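Local structure of Cas13d (uncultured Ruminococcus sp, 6IV9) at residues D332-L343 with L473-E482. The protein binds a CRISPR RNA and, as a Cas13d effector, probably uses its two HEPN domains to mature that RNA and cleave target RNA. The protein carries 2 engineered substitutions. Numbering follows the deposited sequence.
With nucleotides of chain B.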
loop_
_atom_site.group_PDB
_atom_site.type_symbol
_atom_site.label_atom_id
_atom_site.label_comp_id
_atom_site.label_asym_id
_atom_site.label_seq_id
_atom_site.Cartn_x
_atom_site.Cartn_y
_atom_site.Cartn_z
ATOM N N ASP A 332 -12.839 -26.912 9.597
ATOM C CA ASP A 332 -12.063 -28.121 9.239
ATOM C C ASP A 332 -10.650 -27.729 8.796
ATOM O O ASP A 332 -10.193 -28.237 7.798
ATOM C CB ASP A 332 -12.833 -28.970 8.230
ATOM C CG ASP A 332 -14.132 -29.512 8.800
ATOM O OD1 ASP A 332 -14.117 -29.991 9.931
ATOM O OD2 ASP A 332 -15.146 -29.412 8.124
ATOM N N PHE A 333 -9.982 -26.889 9.573
ATOM C CA PHE A 333 -8.619 -26.441 9.213
ATOM C C PHE A 333 -7.647 -27.621 9.155
ATOM O O PHE A 333 -6.832 -27.669 8.272
ATOM C CB PHE A 333 -8.129 -25.419 10.231
ATOM C CG PHE A 333 -6.717 -24.969 10.004
ATOM C CD1 PHE A 333 -5.663 -25.662 10.562
ATOM C CD2 PHE A 333 -6.444 -23.854 9.234
ATOM C CE1 PHE A 333 -4.360 -25.253 10.364
ATOM C CE2 PHE A 333 -5.138 -23.445 9.043
ATOM C CZ PHE A 333 -4.104 -24.145 9.606
ATOM N N ILE A 334 -7.736 -28.545 10.105
ATOM C CA ILE A 334 -6.766 -29.674 10.111
ATOM C C ILE A 334 -6.947 -30.526 8.854
ATOM O O ILE A 334 -5.975 -30.824 8.206
ATOM C CB ILE A 334 -6.898 -30.492 11.403
ATOM C CG1 ILE A 334 -6.687 -29.613 12.632
ATOM C CG2 ILE A 334 -5.936 -31.656 11.377
ATOM C CD1 ILE A 334 -6.826 -30.341 13.941
ATOM N N GLU A 335 -8.176 -30.891 8.529
ATOM C CA GLU A 335 -8.432 -31.710 7.320
ATOM C C GLU A 335 -8.006 -30.917 6.083
ATOM O O GLU A 335 -7.439 -31.481 5.195
ATOM C CB GLU A 335 -9.904 -32.098 7.265
ATOM C CG GLU A 335 -10.262 -32.930 6.063
ATOM C CD GLU A 335 -9.737 -34.352 6.080
ATOM O OE1 GLU A 335 -9.211 -34.772 7.108
ATOM O OE2 GLU A 335 -9.855 -35.022 5.053
ATOM N N GLY A 336 -8.261 -29.619 6.077
ATOM C CA GLY A 336 -7.896 -28.747 4.951
ATOM C C GLY A 336 -6.395 -28.632 4.771
ATOM O O GLY A 336 -5.979 -28.230 3.707
ATOM N N ASN A 337 -5.631 -28.887 5.821
ATOM C CA ASN A 337 -4.158 -28.743 5.803
ATOM C C ASN A 337 -3.477 -30.070 6.136
ATOM O O ASN A 337 -2.339 -30.042 6.542
ATOM C CB ASN A 337 -3.735 -27.619 6.744
ATOM C CG ASN A 337 -4.203 -26.277 6.237
ATOM O OD1 ASN A 337 -3.531 -25.658 5.453
ATOM N ND2 ASN A 337 -5.365 -25.849 6.658
ATOM N N LYS A 338 -4.169 -31.177 5.895
ATOM C CA LYS A 338 -3.704 -32.534 6.292
ATOM C C LYS A 338 -2.392 -32.925 5.618
ATOM O O LYS A 338 -1.638 -33.623 6.225
ATOM C CB LYS A 338 -4.784 -33.581 6.025
ATOM C CG LYS A 338 -5.182 -33.743 4.571
ATOM C CD LYS A 338 -6.480 -34.458 4.367
ATOM C CE LYS A 338 -6.356 -35.938 4.624
ATOM N NZ LYS A 338 -7.610 -36.637 4.304
ATOM N N VAL A 339 -2.178 -32.540 4.378
ATOM C CA VAL A 339 -0.917 -33.004 3.756
ATOM C C VAL A 339 0.293 -32.431 4.492
ATOM O O VAL A 339 1.135 -33.190 4.897
ATOM C CB VAL A 339 -0.894 -32.566 2.290
ATOM C CG1 VAL A 339 0.448 -32.842 1.670
ATOM C CG2 VAL A 339 -2.019 -33.176 1.489
ATOM N N ASN A 340 0.355 -31.118 4.660
ATOM C CA ASN A 340 1.513 -30.527 5.364
ATOM C C ASN A 340 1.534 -30.974 6.822
ATOM O O ASN A 340 2.596 -31.264 7.319
ATOM C CB ASN A 340 1.558 -29.011 5.212
ATOM C CG ASN A 340 1.896 -28.598 3.802
ATOM O OD1 ASN A 340 1.965 -29.425 2.919
ATOM N ND2 ASN A 340 2.111 -27.318 3.595
ATOM N N ILE A 341 0.379 -31.011 7.469
ATOM C CA ILE A 341 0.359 -31.378 8.910
ATOM C C ILE A 341 0.886 -32.808 9.089
ATOM O O ILE A 341 1.707 -33.004 9.959
ATOM C CB ILE A 341 -1.035 -31.171 9.515
ATOM C CG1 ILE A 341 -1.337 -29.681 9.690
ATOM C CG2 ILE A 341 -1.148 -31.917 10.828
ATOM C CD1 ILE A 341 -2.777 -29.365 9.917
ATOM N N SER A 342 0.469 -33.738 8.236
ATOM C CA SER A 342 0.933 -35.145 8.358
ATOM C C SER A 342 2.441 -35.216 8.182
ATOM O O SER A 342 3.085 -35.796 9.022
ATOM C CB SER A 342 0.296 -35.989 7.317
ATOM O OG SER A 342 -1.077 -36.090 7.555
ATOM N N LEU A 343 2.962 -34.567 7.154
ATOM C CA LEU A 343 4.409 -34.601 6.867
ATOM C C LEU A 343 5.172 -34.038 8.061
ATOM O O LEU A 343 6.192 -34.581 8.404
ATOM C CB LEU A 343 4.644 -33.686 5.669
ATOM C CG LEU A 343 5.057 -34.324 4.349
ATOM C CD1 LEU A 343 4.827 -35.826 4.338
ATOM C CD2 LEU A 343 4.341 -33.654 3.191
ATOM N N LEU A 473 -1.435 -38.536 0.610
ATOM C CA LEU A 473 -1.649 -37.836 1.899
ATOM C C LEU A 473 -3.043 -37.209 1.942
ATOM O O LEU A 473 -3.608 -37.137 3.010
ATOM C CB LEU A 473 -0.527 -36.823 2.092
ATOM C CG LEU A 473 0.808 -37.472 2.402
ATOM C CD1 LEU A 473 1.915 -36.452 2.467
ATOM C CD2 LEU A 473 0.725 -38.257 3.688
ATOM N N GLY A 474 -3.536 -36.748 0.805
ATOM C CA GLY A 474 -4.873 -36.145 0.719
ATOM C C GLY A 474 -5.984 -37.126 1.022
ATOM O O GLY A 474 -6.969 -36.709 1.604
ATOM N N LYS A 475 -5.846 -38.371 0.571
ATOM C CA LYS A 475 -6.900 -39.409 0.749
ATOM C C LYS A 475 -6.790 -40.103 2.106
ATOM O O LYS A 475 -7.792 -40.615 2.577
ATOM C CB LYS A 475 -6.826 -40.424 -0.395
ATOM C CG LYS A 475 -7.132 -39.850 -1.768
ATOM C CD LYS A 475 -8.171 -40.634 -2.522
ATOM C CE LYS A 475 -7.601 -41.863 -3.185
ATOM N NZ LYS A 475 -6.255 -42.175 -2.656
ATOM N N ALA A 476 -5.622 -40.056 2.728
ATOM C CA ALA A 476 -5.382 -40.757 4.007
ATOM C C ALA A 476 -6.276 -40.225 5.123
ATOM O O ALA A 476 -6.646 -39.069 5.086
ATOM C CB ALA A 476 -3.935 -40.645 4.382
ATOM N N ASP A 477 -6.628 -41.092 6.066
ATOM C CA ASP A 477 -7.470 -40.684 7.212
ATOM C C ASP A 477 -6.668 -39.732 8.092
ATOM O O ASP A 477 -5.486 -39.973 8.294
ATOM C CB ASP A 477 -7.849 -41.888 8.071
ATOM C CG ASP A 477 -9.281 -42.360 7.898
ATOM O OD1 ASP A 477 -9.898 -42.027 6.869
ATOM O OD2 ASP A 477 -9.770 -43.047 8.811
ATOM N N MET A 478 -7.295 -38.670 8.574
ATOM C CA MET A 478 -6.578 -37.794 9.527
ATOM C C MET A 478 -7.388 -37.817 10.822
ATOM O O MET A 478 -8.424 -37.146 10.889
ATOM C CB MET A 478 -6.456 -36.366 8.995
ATOM C CG MET A 478 -5.028 -35.989 8.753
ATOM S SD MET A 478 -4.298 -35.130 10.141
ATOM C CE MET A 478 -2.569 -35.431 9.818
ATOM N N ASP A 479 -6.947 -38.626 11.776
ATOM C CA ASP A 479 -7.706 -38.757 13.039
ATOM C C ASP A 479 -7.225 -37.721 14.053
ATOM O O ASP A 479 -6.521 -38.091 14.988
ATOM C CB ASP A 479 -7.703 -40.198 13.552
ATOM C CG ASP A 479 -8.807 -40.476 14.560
ATOM O OD1 ASP A 479 -9.972 -40.120 14.275
ATOM O OD2 ASP A 479 -8.492 -41.042 15.620
ATOM N N PHE A 480 -7.554 -36.459 13.816
ATOM C CA PHE A 480 -7.239 -35.389 14.790
ATOM C C PHE A 480 -8.527 -34.601 15.001
ATOM O O PHE A 480 -9.252 -34.396 14.056
ATOM C CB PHE A 480 -6.021 -34.574 14.360
ATOM C CG PHE A 480 -4.699 -35.225 14.662
ATOM C CD1 PHE A 480 -4.183 -35.215 15.941
ATOM C CD2 PHE A 480 -3.976 -35.859 13.672
ATOM C CE1 PHE A 480 -2.978 -35.827 16.225
ATOM C CE2 PHE A 480 -2.767 -36.464 13.957
ATOM C CZ PHE A 480 -2.267 -36.445 15.230
ATOM N N ASP A 481 -8.823 -34.275 16.243
ATOM C CA ASP A 481 -10.046 -33.513 16.559
ATOM C C ASP A 481 -9.819 -32.061 16.151
ATOM O O ASP A 481 -8.846 -31.488 16.588
ATOM C CB ASP A 481 -10.318 -33.585 18.061
ATOM C CG ASP A 481 -11.739 -33.243 18.454
ATOM O OD1 ASP A 481 -12.500 -32.787 17.603
ATOM O OD2 ASP A 481 -12.066 -33.443 19.624
ATOM N N GLU A 482 -10.773 -31.501 15.418
ATOM C CA GLU A 482 -10.758 -30.094 14.951
ATOM C C GLU A 482 -10.824 -29.156 16.159
ATOM O O GLU A 482 -10.301 -28.060 16.082
ATOM C CB GLU A 482 -11.922 -29.843 13.999
ATOM C CG GLU A 482 -11.894 -28.482 13.340
ATOM C CD GLU A 482 -10.612 -28.121 12.607
ATOM O OE1 GLU A 482 -9.927 -29.030 12.116
ATOM O OE2 GLU A 482 -10.314 -26.924 12.544
ATOM P P U B 43 -1.250 -18.143 2.396
ATOM O OP1 U B 43 -1.102 -16.997 3.367
ATOM O OP2 U B 43 -0.066 -18.905 2.004
ATOM O "O5'" U B 43 -2.320 -19.082 3.100
ATOM C "C5'" U B 43 -2.844 -20.238 2.432
ATOM C "C4'" U B 43 -3.484 -21.165 3.443
ATOM O "O4'" U B 43 -4.649 -20.472 3.930
ATOM C "C3'" U B 43 -4.032 -22.487 2.877
ATOM O "O3'" U B 43 -2.965 -23.417 2.952
ATOM C "C2'" U B 43 -5.198 -22.781 3.834
ATOM O "O2'" U B 43 -4.610 -23.203 5.044
ATOM C "C1'" U B 43 -5.751 -21.370 4.082
ATOM N N1 U B 43 -6.818 -20.975 3.152
ATOM C C2 U B 43 -8.034 -21.607 3.257
ATOM O O2 U B 43 -8.277 -22.435 4.109
ATOM N N3 U B 43 -8.963 -21.226 2.330
ATOM C C4 U B 43 -8.811 -20.299 1.333
ATOM O O4 U B 43 -9.757 -20.063 0.583
ATOM C C5 U B 43 -7.528 -19.684 1.285
ATOM C C6 U B 43 -6.596 -20.035 2.171
ATOM P P A B 44 -2.330 -24.117 1.647
ATOM O OP1 A B 44 -1.098 -24.787 2.104
ATOM O OP2 A B 44 -2.170 -23.062 0.594
ATOM O "O5'" A B 44 -3.536 -25.035 1.130
ATOM C "C5'" A B 44 -3.772 -26.325 1.795
ATOM C "C4'" A B 44 -4.602 -27.240 0.929
ATOM O "O4'" A B 44 -5.940 -26.704 0.745
ATOM C "C3'" A B 44 -4.029 -27.408 -0.481
ATOM O "O3'" A B 44 -4.268 -28.732 -0.976
ATOM C "C2'" A B 44 -4.798 -26.365 -1.264
ATOM O "O2'" A B 44 -4.930 -26.656 -2.630
ATOM C "C1'" A B 44 -6.169 -26.479 -0.636
ATOM N N9 A B 44 -6.947 -25.258 -0.757
ATOM C C8 A B 44 -6.571 -23.946 -0.558
ATOM N N7 A B 44 -7.551 -23.089 -0.702
ATOM C C5 A B 44 -8.646 -23.889 -1.003
ATOM C C6 A B 44 -9.987 -23.589 -1.247
ATOM N N6 A B 44 -10.467 -22.346 -1.252
ATOM N N1 A B 44 -10.827 -24.617 -1.512
ATOM C C2 A B 44 -10.340 -25.864 -1.498
ATOM N N3 A B 44 -9.095 -26.275 -1.267
ATOM C C4 A B 44 -8.289 -25.225 -1.028
#
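Lys338 reaches from the first turn of helix 338-347 to the chain leaving helix 467-475. Lys338 CB packs on Met478 CG at 3.6 Å, CG lies near Leu473 O, CD runs past Gly474 O, and CE passes close to both Gly474 O and Ala476 O. A bend at chi3 (-74°) helps bring Lys338 NZ to its three acceptors: Ala476 O at 2.7 Å, met nearly head-on, Gly474 O, approached from above its carbonyl plane, and Glu335 OE2, in a salt bridge of 2.9 Å. A long cationic chain suits this spot because carbonyls at a helix end attract positive charge; a methionine here would probably leave Glu335 without its counter-charge and the two carbonyls without this donor. Further along, Glu482 turns its carboxylate to the amino end of the short helical turn 333-336: OE1 accepts Ile334 N at 3.0 Å through its syn lone pair, while OE2 takes Phe333 N and also pairs with Lys489. Between these polar sites Ile334 CG2 meets Met478 SD; beyond Lys338, Leu473 CD1 fits against Leu343. Asn337 lays ND2 over the Phe333 ring and receives the U43 O2' of chain B on OD1, so the RNA borders this layer, with helices 353-366 and 400-418 packed alongside.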